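Serine-rich Repeat Adhesion Glycoprotein (Srr1) (Streptococcus agalactiae, PDB 4MBO) binds fibrinogen as a surface adhesion glycoprotein, probably by closing a peptide ligand between two Ig-like domains in the dock, lock and latch manner of related adhesins. Local coordinates at residues D26-S30 with E41-L45; P32-D38 with E154-N159; G72-I76 with R176-D182; K234-L240 with S280-Y284. All coordinates share one frame. Where two conformers were deposited one is given. Residues are numbered along the deposited sequence.

Contact 1: residues D26-S30 with E41-L45; sequences DNTLS and ENLVL
A beta turn can be tied to the start of a neighbouring strand by one side-chain carboxylate, as where 26-30 meets 41-45. The first segment makes a type I beta turn from Asp26 to Leu29, closed by Leu29 N to Asp26 O at 3.1 Å; the second enters strand 43-51 at Leu43. Asp26 lies opposite Leu43 (CA to CA 5.2 Å) and Leu29 opposite Glu41 (6.2 Å). Glu41, chi1 m and chi2 t, stretches across so that its OE2 accepts hydrogen bonds from both Ser30 N (2.9 Å) and Ser30 OG (2.8 Å); Ser30 is p, which brings OG beside its own amide, and OG also meets Lys36. Leu29 (m, t) lays CD2 3.5 Å from Glu41 OE1 and 3.4 Å from Asn42 O, while its CD1 reaches Leu43 CD2 at 4.3 Å. Leu43 is likewise m, t, and its CD2 is 3.7 Å from Asp26 CB. Thr28, in the p rotamer, works through water: one molecule joins its OG1 (3.0 Å) to Asn42 N (3.1 Å), a second its OG1 (2.5 Å) to Asn42 O (2.9 Å). Asn42, also p, directs ND2 to Leu43 O (2.9 Å), the carbonyl of the next residue. Strand 43-51 runs between strands 20-25 and 116-126, and Leu29 and Leu43 continue inward onto Val35 of strand 34-36 and Glu154 of strand 148-157.

Contact 2: residues P32-D38 with E154-N159; sequences PGTVKLD and ERVQYN
Strands 34-36 and 154-157 run parallel, their axes 4.5 Å apart and inclined by 26°, with Thr34 beside Arg155, Val35 beside Val156 and Lys36 beside Gln157. The ladder is Arg155 N to Gly33 O (2.7 Å), Val35 N to Arg155 O (2.8 Å), Gln157 N to Val35 O (2.9 Å) and Leu37 N to Gln157 O (3.0 Å). Gly33 enters at phi 115°, psi -22°, where a CB would strike the preceding carbonyl. Glu154, chi1 and chi2 both m, curls its OE1 to within 2.8 Å of Gly33 N, a weak bond. On one face Thr34 CG2 meets Gln157 CB at 3.8 Å; on the other is Val156, whose CG1 packs 3.6 Å from CD1 of Leu37 (m, t). That CD1 is also 3.7 Å from Tyr158 CZ. Past the ladder, Asp38 (m) accepts Asn159 N on OD2 at 2.8 Å. This is edge-strand pairing in an Ig-like sandwich, strand 34-36 bordering its sheet. Asp38 OD1 forms a salt bridge with Arg176 and a hydrogen bond with Tyr314, so polar side-chain bonds connect this strand pair to the adjoining domain.

Contact 3: residues G72-I76 with R176-D182; sequences GIGTI and RIMKLDD
Here a loop of the Bacterial Ig domain lies along a strand of the C-terminal adhesin domain, an interdomain junction between two beta-rich modules. The touching backbones point within 7° of each other, with Ile73 beside Lys179 (CA to CA 4.6 Å) and Thr75 beside Asp181 (5.3 Å). Along the strand, Arg176 comes first; its guanidinium, bound to Asp38, has NH2 4.5 Å from Ile73 CG2. Ile177 (m, t) presents CG2 at 4.3 Å from CD1 of Ile73 (p, t), and Met178 O lies 3.7 Å from Ile73 CB. Lys179 CA approaches Ile73 O at 3.2 Å in a CA-H...O contact, while its NZ, salt-bridged to Asp245, shares a water with Gly72 O and Gly74 O, each leg 2.8 Å. Leu180 N donates to Ile73 O (2.9 Å), and its CG, in an m, t side chain, packs 3.6 Å from Ile73 CD1; water joins Leu180 O (3.1 Å) to Thr75 N (3.0 Å). Asp181 CA is 3.5 Å from Thr75 OG1. Asp182 and Thr75, both p, finish with a very short hydrogen bond, Thr75 OG1 to Asp182 OD1, at 2.3 Å.

Contact 4: residues K234-L240 with S280-Y284; sequences KTNSKNL and STTSY
The end of an antiparallel strand pair in the C-terminal adhesin domain shows how a ladder gives way to bound water. Lys234 and Tyr284 form a non-hydrogen-bonded pair (CA to CA 4.5 Å); Thr235 and Ser283 form the hydrogen-bonded pair, with Thr235 N to Ser283 O at 2.9 Å and Ser283 N to Thr235 O at 2.8 Å. Lys234, extended through chi3, runs CG to 3.7 Å from CE1 of Tyr284 (chi1 m); its NZ reaches a water (2.6 Å) also bound by Thr281 O (3.0 Å). The chain then turns into a 3-10 segment, 237-239, just before which Asn236 (t) accepts Lys238 N on OD1 at 2.9 Å, an Asx turn. Asn236 CA makes a CA-H...O contact with Thr281 O (3.5 Å). One water links Ser237 N (2.8 Å), Ser280 O (2.8 Å) and Ser283 OG (2.7 Å), and Ser283 OG also bonds to Asn194. Leu240 CD1 closes to 4.0 Å from Ser283 CB. Tyr284 stacks on Trp273 and takes an edge-to-face partner in Tyr260. Such backbone pairing joins strands 229-235 and 283-290 within an antiparallel beta-sheet.

In the fold
Contacts 1 and 2 form one neighbourhood: Leu29 packs on Thr34 and Glu154, Ser30 meets Lys36, and the carboxylates of Asp26 and Glu154 lie close together. Contact 2 then passes to contact 3 through Arg176, held by Asp38 and Leu37 O and packed on Tyr158, so these three run from the Ig domain to its junction with the C-terminal domain. Contact 3 lies nearest the chain's centre, contact 4 farthest; they reach the same branched sheet without touching. All are partly buried, yet contact 2 is a parallel ladder, contact 4 a short antiparallel one, contact 1 joins turn to strand by carboxylate, water and leucine packing, and contact 3 adds one backbone hydrogen bond and isoleucine packing to its Thr-Asp bond and waters.

Contact 1: residues D26-S30 with E41-L45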
loop_
_atom_site.group_PDB
_atom_site.type_symbol
_atom_site.label_atom_id
_atom_site.label_comp_id
_atom_site.label_asym_id
_atom_site.label_seq_id
_atom_site.Cartn_x
_atom_site.Cartn_y
_atom_site.Cartn_z
ATOM N N ASP A 26 -3.273 18.432 -4.310
ATOM C CA ASP A 26 -1.960 17.778 -4.351
ATOM C C ASP A 26 -0.807 18.704 -3.933
ATOM O O ASP A 26 0.322 18.501 -4.328
ATOM C CB ASP A 26 -1.701 17.202 -5.754
ATOM C CG ASP A 26 -1.427 18.246 -6.841
ATOM O OD1 ASP A 26 -1.497 19.475 -6.607
ATOM O OD2 ASP A 26 -1.141 17.808 -7.999
ATOM N N ASN A 27 -1.133 19.696 -3.129
ATOM C CA ASN A 27 -0.143 20.666 -2.686
ATOM C C ASN A 27 1.019 20.030 -1.921
ATOM O O ASN A 27 2.164 20.502 -2.018
ATOM C CB ASN A 27 -0.836 21.715 -1.813
ATOM C CG ASN A 27 -1.943 22.444 -2.553
ATOM O OD1 ASN A 27 -2.035 22.375 -3.781
ATOM N ND2 ASN A 27 -2.789 23.142 -1.813
ATOM N N THR A 28 0.740 18.934 -1.214
ATOM C CA THR A 28 1.741 18.300 -0.345
ATOM C C THR A 28 2.729 17.415 -1.151
ATOM O O THR A 28 3.755 17.000 -0.624
ATOM C CB THR A 28 1.119 17.533 0.845
ATOM O OG1 THR A 28 0.434 16.352 0.413
ATOM C CG2 THR A 28 0.167 18.433 1.606
ATOM N N LEU A 29 2.440 17.160 -2.427
ATOM C CA LEU A 29 3.339 16.347 -3.248
ATOM C C LEU A 29 4.647 17.104 -3.504
ATOM O O LEU A 29 4.643 18.326 -3.687
ATOM C CB LEU A 29 2.705 16.026 -4.609
ATOM C CG LEU A 29 1.413 15.207 -4.650
ATOM C CD1 LEU A 29 1.006 14.969 -6.105
ATOM C CD2 LEU A 29 1.583 13.890 -3.912
ATOM N N SER A 30 5.758 16.384 -3.535
ATOM C CA SER A 30 7.048 17.003 -3.820
ATOM C C SER A 30 7.083 17.569 -5.237
ATOM O O SER A 30 7.671 18.629 -5.475
ATOM C CB SER A 30 8.195 15.988 -3.628
ATOM O OG SER A 30 8.036 14.845 -4.460
ATOM N N GLU A 41 3.813 9.537 -0.274
ATOM C CA GLU A 41 2.958 10.634 -0.752
ATOM C C GLU A 41 1.484 10.216 -0.899
ATOM O O GLU A 41 1.159 9.033 -1.050
ATOM C CB GLU A 41 3.475 11.180 -2.081
ATOM C CG GLU A 41 4.798 11.905 -1.916
ATOM C CD GLU A 41 5.257 12.672 -3.134
ATOM O OE1 GLU A 41 4.768 12.404 -4.261
ATOM O OE2 GLU A 41 6.132 13.558 -2.940
ATOM N N ASN A 42 0.587 11.209 -0.880
ATOM C CA ASN A 42 -0.826 10.980 -1.008
ATOM C C ASN A 42 -1.468 12.273 -1.456
ATOM O O ASN A 42 -0.788 13.320 -1.545
ATOM C CB ASN A 42 -1.441 10.457 0.314
ATOM C CG ASN A 42 -1.206 11.383 1.486
ATOM O OD1 ASN A 42 -0.299 11.148 2.293
ATOM N ND2 ASN A 42 -1.967 12.466 1.572
ATOM N N LEU A 43 -2.738 12.176 -1.792
ATOM C CA LEU A 43 -3.567 13.330 -2.145
ATOM C C LEU A 43 -4.369 13.716 -0.925
ATOM O O LEU A 43 -4.343 13.024 0.097
ATOM C CB LEU A 43 -4.497 12.982 -3.292
ATOM C CG LEU A 43 -3.785 12.593 -4.593
ATOM C CD1 LEU A 43 -4.777 12.056 -5.621
ATOM C CD2 LEU A 43 -2.962 13.747 -5.153
ATOM N N VAL A 44 -5.069 14.849 -1.004
ATOM C CA VAL A 44 -5.887 15.296 0.102
ATOM C C VAL A 44 -7.309 15.578 -0.403
ATOM O O VAL A 44 -7.508 16.255 -1.418
ATOM C CB VAL A 44 -5.296 16.572 0.768
ATOM C CG1 VAL A 44 -6.238 17.038 1.870
ATOM C CG2 VAL A 44 -3.922 16.252 1.390
ATOM N N LEU A 45 -8.271 15.021 0.298
ATOM C CA LEU A 45 -9.685 15.250 0.037
ATOM C C LEU A 45 -10.270 16.175 1.089
ATOM O O LEU A 45 -10.070 15.975 2.292
ATOM C CB LEU A 45 -10.429 13.922 0.113
ATOM C CG LEU A 45 -11.970 13.977 0.070
ATOM C CD1 LEU A 45 -12.443 14.546 -1.261
ATOM C CD2 LEU A 45 -12.552 12.593 0.306
HETATM O O HOH W 1 1.935 13.772 0.127
HETATM O O HOH W 2 -1.115 16.175 -1.527
#

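Contact 2: residues P32-D38 with E154-N159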
loop_
_atom_site.group_PDB
_atom_site.type_symbol
_atom_site.label_atom_id
_atom_site.label_comp_id
_atom_site.label_asym_id
_atom_site.label_seq_id
_atom_site.Cartn_x
_atom_site.Cartn_y
_atom_site.Cartn_z
ATOM N N PRO A 32 4.076 18.101 -7.848
ATOM C CA PRO A 32 2.675 17.997 -8.293
ATOM C C PRO A 32 2.606 17.447 -9.710
ATOM O O PRO A 32 3.394 17.842 -10.564
ATOM C CB PRO A 32 2.168 19.432 -8.156
ATOM C CG PRO A 32 2.990 19.978 -7.031
ATOM C CD PRO A 32 4.355 19.414 -7.240
ATOM N N GLY A 33 1.698 16.498 -9.940
ATOM C CA GLY A 33 1.597 15.820 -11.217
ATOM C C GLY A 33 1.943 14.349 -11.088
ATOM O O GLY A 33 1.603 13.553 -11.965
ATOM N N THR A 34 2.694 14.000 -10.028
ATOM C CA THR A 34 3.113 12.612 -9.780
ATOM C C THR A 34 2.956 12.270 -8.292
ATOM O O THR A 34 3.421 13.026 -7.426
ATOM C CB THR A 34 4.604 12.391 -10.127
ATOM O OG1 THR A 34 4.854 12.714 -11.504
ATOM C CG2 THR A 34 5.000 10.960 -9.909
ATOM N N VAL A 35 2.268 11.163 -7.978
ATOM C CA VAL A 35 2.196 10.678 -6.593
ATOM C C VAL A 35 3.243 9.581 -6.433
ATOM O O VAL A 35 3.172 8.536 -7.091
ATOM C CB VAL A 35 0.805 10.098 -6.231
ATOM C CG1 VAL A 35 0.766 9.633 -4.781
ATOM C CG2 VAL A 35 -0.282 11.119 -6.424
ATOM N N LYS A 36 4.210 9.824 -5.561
ATOM C CA LYS A 36 5.307 8.873 -5.293
ATOM C C LYS A 36 4.905 7.968 -4.142
ATOM O O LYS A 36 5.109 8.292 -2.973
ATOM C CB LYS A 36 6.591 9.638 -4.978
ATOM C CG LYS A 36 7.013 10.578 -6.097
ATOM C CD LYS A 36 8.270 11.373 -5.752
ATOM C CE LYS A 36 8.569 12.467 -6.773
ATOM N NZ LYS A 36 9.545 13.472 -6.246
ATOM N N LEU A 37 4.391 6.792 -4.490
ATOM C CA LEU A 37 3.875 5.865 -3.476
ATOM C C LEU A 37 4.957 5.140 -2.699
ATOM O O LEU A 37 4.650 4.439 -1.743
ATOM C CB LEU A 37 2.879 4.880 -4.080
ATOM C CG LEU A 37 1.548 5.492 -4.489
ATOM C CD1 LEU A 37 0.647 4.446 -5.127
ATOM C CD2 LEU A 37 0.796 6.141 -3.308
ATOM N N ASP A 38 6.214 5.289 -3.105
ATOM C CA ASP A 38 7.331 4.732 -2.349
ATOM C C ASP A 38 8.134 5.841 -1.634
ATOM O O ASP A 38 9.217 5.609 -1.102
ATOM C CB ASP A 38 8.207 3.860 -3.243
ATOM C CG ASP A 38 7.550 2.537 -3.555
ATOM O OD1 ASP A 38 6.880 1.999 -2.637
ATOM O OD2 ASP A 38 7.745 2.001 -4.654
ATOM N N GLU A 154 -2.965 12.737 -11.868
ATOM C CA GLU A 154 -1.592 12.509 -11.423
ATOM C C GLU A 154 -1.043 11.227 -11.977
ATOM O O GLU A 154 -1.787 10.238 -12.064
ATOM C CB GLU A 154 -1.507 12.303 -9.884
ATOM C CG GLU A 154 -2.209 13.307 -9.003
ATOM C CD GLU A 154 -1.510 14.617 -8.885
ATOM O OE1 GLU A 154 -0.335 14.737 -9.301
ATOM O OE2 GLU A 154 -2.162 15.593 -8.419
ATOM N N ARG A 155 0.238 11.216 -12.338
ATOM C CA ARG A 155 0.896 9.952 -12.596
ATOM C C ARG A 155 1.108 9.281 -11.230
ATOM O O ARG A 155 1.131 9.945 -10.188
ATOM C CB ARG A 155 2.275 10.177 -13.240
ATOM C CG ARG A 155 2.209 10.853 -14.563
ATOM C CD ARG A 155 3.618 11.057 -15.140
ATOM N NE ARG A 155 3.507 12.040 -16.192
ATOM C CZ ARG A 155 3.426 13.350 -15.959
ATOM N NH1 ARG A 155 3.301 14.189 -16.974
ATOM N NH2 ARG A 155 3.454 13.821 -14.707
ATOM N N VAL A 156 1.301 7.977 -11.248
ATOM C CA VAL A 156 1.579 7.212 -10.033
ATOM C C VAL A 156 2.931 6.547 -10.238
ATOM O O VAL A 156 3.137 5.873 -11.221
ATOM C CB VAL A 156 0.475 6.199 -9.756
ATOM C CG1 VAL A 156 0.841 5.328 -8.567
ATOM C CG2 VAL A 156 -0.833 6.947 -9.516
ATOM N N GLN A 157 3.832 6.753 -9.298
ATOM C CA GLN A 157 5.168 6.212 -9.429
ATOM C C GLN A 157 5.557 5.342 -8.262
ATOM O O GLN A 157 5.283 5.663 -7.120
ATOM C CB GLN A 157 6.153 7.387 -9.527
ATOM C CG GLN A 157 7.614 7.016 -9.431
ATOM C CD GLN A 157 8.499 8.237 -9.555
ATOM O OE1 GLN A 157 8.565 8.852 -10.604
ATOM N NE2 GLN A 157 9.174 8.587 -8.478
ATOM N N TYR A 158 6.201 4.231 -8.588
ATOM C CA TYR A 158 6.774 3.330 -7.614
ATOM C C TYR A 158 8.273 3.240 -7.933
ATOM O O TYR A 158 8.723 3.548 -9.045
ATOM C CB TYR A 158 6.196 1.944 -7.753
ATOM C CG TYR A 158 4.731 1.809 -7.418
ATOM C CD1 TYR A 158 4.319 1.561 -6.121
ATOM C CD2 TYR A 158 3.750 1.881 -8.414
ATOM C CE1 TYR A 158 2.965 1.422 -5.791
ATOM C CE2 TYR A 158 2.409 1.744 -8.105
ATOM C CZ TYR A 158 2.022 1.484 -6.802
ATOM O OH TYR A 158 0.697 1.359 -6.458
ATOM N N ASN A 159 9.071 2.909 -6.930
ATOM C CA ASN A 159 10.496 2.763 -7.173
ATOM C C ASN A 159 10.846 1.590 -8.064
ATOM O O ASN A 159 10.128 0.585 -8.096
ATOM C CB ASN A 159 11.236 2.602 -5.860
ATOM C CG ASN A 159 11.412 3.907 -5.132
ATOM O OD1 ASN A 159 11.243 4.999 -5.706
ATOM N ND2 ASN A 159 11.758 3.815 -3.873
HETATM O O HOH W 3 7.790 6.569 -5.316
#

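Contact 3: residues G72-I76 with R176-D182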
loop_
_atom_site.group_PDB
_atom_site.type_symbol
_atom_site.label_atom_id
_atom_site.label_comp_id
_atom_site.label_asym_id
_atom_site.label_seq_id
_atom_site.Cartn_x
_atom_site.Cartn_y
_atom_site.Cartn_z
ATOM N N GLY A 72 -4.051 3.735 1.728
ATOM C CA GLY A 72 -2.651 3.614 1.347
ATOM C C GLY A 72 -2.245 2.170 1.608
ATOM O O GLY A 72 -2.814 1.240 0.994
ATOM N N ILE A 73 -1.316 1.968 2.563
ATOM C CA ILE A 73 -0.889 0.597 2.933
ATOM C C ILE A 73 -1.637 0.056 4.161
ATOM O O ILE A 73 -1.407 -1.047 4.591
ATOM C CB ILE A 73 0.632 0.446 3.139
ATOM C CG1 ILE A 73 1.149 1.261 4.354
ATOM C CG2 ILE A 73 1.361 0.846 1.868
ATOM C CD1 ILE A 73 2.579 0.954 4.703
ATOM N N GLY A 74 -2.573 0.840 4.680
ATOM C CA GLY A 74 -3.310 0.444 5.853
ATOM C C GLY A 74 -4.501 -0.444 5.636
ATOM O O GLY A 74 -4.926 -0.688 4.519
ATOM N N THR A 75 -5.075 -0.898 6.745
ATOM C CA THR A 75 -6.236 -1.794 6.727
ATOM C C THR A 75 -7.452 -1.236 7.454
ATOM O O THR A 75 -8.470 -1.875 7.495
ATOM C CB THR A 75 -5.922 -3.148 7.355
ATOM O OG1 THR A 75 -5.676 -2.999 8.752
ATOM C CG2 THR A 75 -4.706 -3.812 6.703
ATOM N N ILE A 76 -7.352 -0.040 8.008
ATOM C CA ILE A 76 -8.468 0.547 8.764
ATOM C C ILE A 76 -9.592 0.954 7.827
ATOM O O ILE A 76 -9.344 1.582 6.766
ATOM C CB ILE A 76 -8.006 1.801 9.525
ATOM C CG1 ILE A 76 -6.872 1.445 10.480
ATOM C CG2 ILE A 76 -9.160 2.420 10.321
ATOM C CD1 ILE A 76 -6.247 2.633 11.175
ATOM N N ARG A 176 9.343 -4.068 -0.501
ATOM C CA ARG A 176 8.390 -3.032 -0.089
ATOM C C ARG A 176 7.594 -3.448 1.129
ATOM O O ARG A 176 7.172 -4.582 1.243
ATOM C CB ARG A 176 7.441 -2.793 -1.277
ATOM C CG ARG A 176 6.545 -1.593 -1.175
ATOM C CD ARG A 176 5.786 -1.387 -2.493
ATOM N NE ARG A 176 5.193 -0.074 -2.429
ATOM C CZ ARG A 176 3.938 0.188 -2.131
ATOM N NH1 ARG A 176 3.584 1.451 -2.004
ATOM N NH2 ARG A 176 3.044 -0.774 -1.929
ATOM N N ILE A 177 7.365 -2.513 2.066
ATOM C CA ILE A 177 6.437 -2.729 3.119
ATOM C C ILE A 177 5.128 -2.311 2.468
ATOM O O ILE A 177 4.927 -1.124 2.122
ATOM C CB ILE A 177 6.744 -1.862 4.348
ATOM C CG1 ILE A 177 8.079 -2.304 4.934
ATOM C CG2 ILE A 177 5.606 -1.967 5.320
ATOM C CD1 ILE A 177 8.582 -1.500 6.110
ATOM N N MET A 178 4.265 -3.282 2.198
ATOM C CA MET A 178 3.057 -2.977 1.445
ATOM C C MET A 178 1.757 -3.117 2.199
ATOM O O MET A 178 0.681 -2.921 1.632
ATOM C CB MET A 178 3.045 -3.768 0.134
ATOM C CG MET A 178 3.367 -5.237 0.265
ATOM S SD MET A 178 2.246 -6.113 1.336
ATOM C CE MET A 178 0.693 -5.978 0.375
ATOM N N LYS A 179 1.843 -3.414 3.494
ATOM C CA LYS A 179 0.639 -3.542 4.317
ATOM C C LYS A 179 0.965 -3.370 5.772
ATOM O O LYS A 179 1.962 -3.926 6.265
ATOM C CB LYS A 179 -0.024 -4.908 4.142
ATOM C CG LYS A 179 -1.472 -4.998 4.615
ATOM C CD LYS A 179 -2.449 -4.142 3.802
ATOM C CE LYS A 179 -2.359 -4.426 2.300
ATOM N NZ LYS A 179 -3.511 -3.852 1.551
ATOM N N LEU A 180 0.135 -2.597 6.447
ATOM C CA LEU A 180 0.171 -2.460 7.898
ATOM C C LEU A 180 -1.215 -2.841 8.399
ATOM O O LEU A 180 -2.184 -2.163 8.097
ATOM C CB LEU A 180 0.528 -1.043 8.314
ATOM C CG LEU A 180 1.903 -0.499 7.919
ATOM C CD1 LEU A 180 2.003 0.983 8.317
ATOM C CD2 LEU A 180 3.048 -1.323 8.503
ATOM N N ASP A 181 -1.324 -3.928 9.150
ATOM C CA ASP A 181 -2.623 -4.408 9.644
ATOM C C ASP A 181 -2.865 -3.826 11.016
ATOM O O ASP A 181 -2.112 -4.110 11.970
ATOM C CB ASP A 181 -2.638 -5.929 9.664
ATOM C CG ASP A 181 -4.013 -6.502 9.964
ATOM O OD1 ASP A 181 -4.734 -5.940 10.832
ATOM O OD2 ASP A 181 -4.357 -7.518 9.318
ATOM N N ASP A 182 -3.940 -3.037 11.113
ATOM C CA ASP A 182 -4.313 -2.331 12.327
ATOM C C ASP A 182 -4.699 -3.244 13.479
ATOM O O ASP A 182 -4.261 -3.042 14.612
ATOM C CB ASP A 182 -5.490 -1.375 12.047
ATOM C CG ASP A 182 -6.773 -2.105 11.618
ATOM O OD1 ASP A 182 -6.697 -3.099 10.863
ATOM O OD2 ASP A 182 -7.872 -1.664 12.015
HETATM O O HOH W 4 -3.884 -1.117 1.966
HETATM O O HOH W 5 -3.937 0.038 9.388
#

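Contact 4: residues K234-L240 with S280-Y284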
loop_
_atom_site.group_PDB
_atom_site.type_symbol
_atom_site.label_atom_id
_atom_site.label_comp_id
_atom_site.label_asym_id
_atom_site.label_seq_id
_atom_site.Cartn_x
_atom_site.Cartn_y
_atom_site.Cartn_z
ATOM N N LYS A 234 6.589 -18.675 -6.596
ATOM C CA LYS A 234 7.312 -18.626 -7.877
ATOM C C LYS A 234 6.334 -18.222 -8.986
ATOM O O LYS A 234 5.201 -18.740 -9.059
ATOM C CB LYS A 234 7.952 -19.985 -8.213
ATOM C CG LYS A 234 8.715 -20.022 -9.530
ATOM C CD LYS A 234 9.325 -21.398 -9.759
ATOM C CE LYS A 234 9.839 -21.572 -11.174
ATOM N NZ LYS A 234 8.731 -21.562 -12.158
ATOM N N THR A 235 6.782 -17.316 -9.856
ATOM C CA THR A 235 5.968 -16.827 -10.979
ATOM C C THR A 235 6.867 -16.218 -12.080
ATOM O O THR A 235 8.043 -15.935 -11.851
ATOM C CB THR A 235 4.950 -15.738 -10.500
ATOM O OG1 THR A 235 3.938 -15.532 -11.488
ATOM C CG2 THR A 235 5.665 -14.455 -10.178
ATOM N N ASN A 236 6.287 -15.986 -13.257
ATOM C CA ASN A 236 6.963 -15.278 -14.323
ATOM C C ASN A 236 6.872 -13.789 -13.976
ATOM O O ASN A 236 5.830 -13.328 -13.490
ATOM C CB ASN A 236 6.258 -15.558 -15.626
ATOM C CG ASN A 236 6.965 -14.941 -16.823
ATOM O OD1 ASN A 236 6.975 -13.741 -16.999
ATOM N ND2 ASN A 236 7.487 -15.788 -17.696
ATOM N N SER A 237 7.914 -13.026 -14.274
ATOM C CA SER A 237 7.940 -11.590 -13.945
ATOM C C SER A 237 6.790 -10.779 -14.522
ATOM O O SER A 237 6.447 -9.728 -13.978
ATOM C CB SER A 237 9.255 -10.935 -14.397
ATOM O OG SER A 237 9.361 -10.959 -15.793
ATOM N N LYS A 238 6.213 -11.245 -15.628
ATOM C CA LYS A 238 5.118 -10.519 -16.282
ATOM C C LYS A 238 3.855 -10.467 -15.409
ATOM O O LYS A 238 2.907 -9.731 -15.720
ATOM C CB LYS A 238 4.773 -11.141 -17.635
ATOM C CG LYS A 238 3.981 -12.421 -17.514
ATOM C CD LYS A 238 3.531 -12.944 -18.867
ATOM C CE LYS A 238 2.612 -14.130 -18.681
ATOM N NZ LYS A 238 3.307 -15.172 -17.885
ATOM N N ASN A 239 3.826 -11.264 -14.345
ATOM C CA ASN A 239 2.696 -11.263 -13.410
ATOM C C ASN A 239 2.888 -10.368 -12.185
ATOM O O ASN A 239 1.963 -10.237 -11.376
ATOM C CB ASN A 239 2.432 -12.684 -12.933
ATOM C CG ASN A 239 2.041 -13.600 -14.055
ATOM O OD1 ASN A 239 1.151 -13.274 -14.826
ATOM N ND2 ASN A 239 2.707 -14.760 -14.171
ATOM N N LEU A 240 4.069 -9.778 -12.055
ATOM C CA LEU A 240 4.392 -8.984 -10.884
ATOM C C LEU A 240 3.938 -7.528 -11.032
ATOM O O LEU A 240 4.047 -6.930 -12.115
ATOM C CB LEU A 240 5.892 -8.984 -10.626
ATOM C CG LEU A 240 6.508 -10.357 -10.338
ATOM C CD1 LEU A 240 8.015 -10.177 -10.255
ATOM C CD2 LEU A 240 5.983 -10.998 -9.070
ATOM N N SER A 280 15.454 -16.145 -16.883
ATOM C CA SER A 280 14.694 -14.902 -17.080
ATOM C C SER A 280 13.215 -15.055 -16.789
ATOM O O SER A 280 12.586 -14.078 -16.406
ATOM C CB SER A 280 14.891 -14.358 -18.490
ATOM O OG SER A 280 14.444 -15.294 -19.445
ATOM N N THR A 281 12.680 -16.254 -16.987
ATOM C CA THR A 281 11.261 -16.532 -16.784
ATOM C C THR A 281 10.897 -17.007 -15.389
ATOM O O THR A 281 9.734 -17.338 -15.119
ATOM C CB THR A 281 10.771 -17.568 -17.820
ATOM O OG1 THR A 281 11.655 -18.685 -17.808
ATOM C CG2 THR A 281 10.798 -16.950 -19.198
ATOM N N THR A 282 11.863 -16.984 -14.481
ATOM C CA THR A 282 11.616 -17.372 -13.111
ATOM C C THR A 282 11.827 -16.192 -12.181
ATOM O O THR A 282 12.940 -15.626 -12.131
ATOM C CB THR A 282 12.582 -18.475 -12.658
ATOM O OG1 THR A 282 12.338 -19.654 -13.427
ATOM C CG2 THR A 282 12.430 -18.797 -11.194
ATOM N N SER A 283 10.770 -15.825 -11.463
ATOM C CA SER A 283 10.860 -14.816 -10.408
ATOM C C SER A 283 10.293 -15.417 -9.127
ATOM O O SER A 283 9.472 -16.357 -9.170
ATOM C CB SER A 283 10.093 -13.546 -10.771
ATOM O OG SER A 283 10.608 -12.949 -11.962
ATOM N N TYR A 284 10.785 -14.973 -7.981
ATOM C CA TYR A 284 10.249 -15.423 -6.713
ATOM C C TYR A 284 9.757 -14.221 -5.920
ATOM O O TYR A 284 10.232 -13.105 -6.094
ATOM C CB TYR A 284 11.278 -16.167 -5.864
ATOM C CG TYR A 284 11.796 -17.433 -6.490
ATOM C CD1 TYR A 284 11.042 -18.591 -6.476
ATOM C CD2 TYR A 284 13.025 -17.460 -7.107
ATOM C CE1 TYR A 284 11.480 -19.751 -7.072
ATOM C CE2 TYR A 284 13.505 -18.623 -7.674
ATOM C CZ TYR A 284 12.733 -19.760 -7.662
ATOM O OH TYR A 284 13.206 -20.916 -8.260
HETATM O O HOH W 6 8.366 -19.187 -13.254
HETATM O O HOH W 7 9.771 -12.977 -17.645
HETATM O O HOH W 8 10.518 -14.059 -14.456
#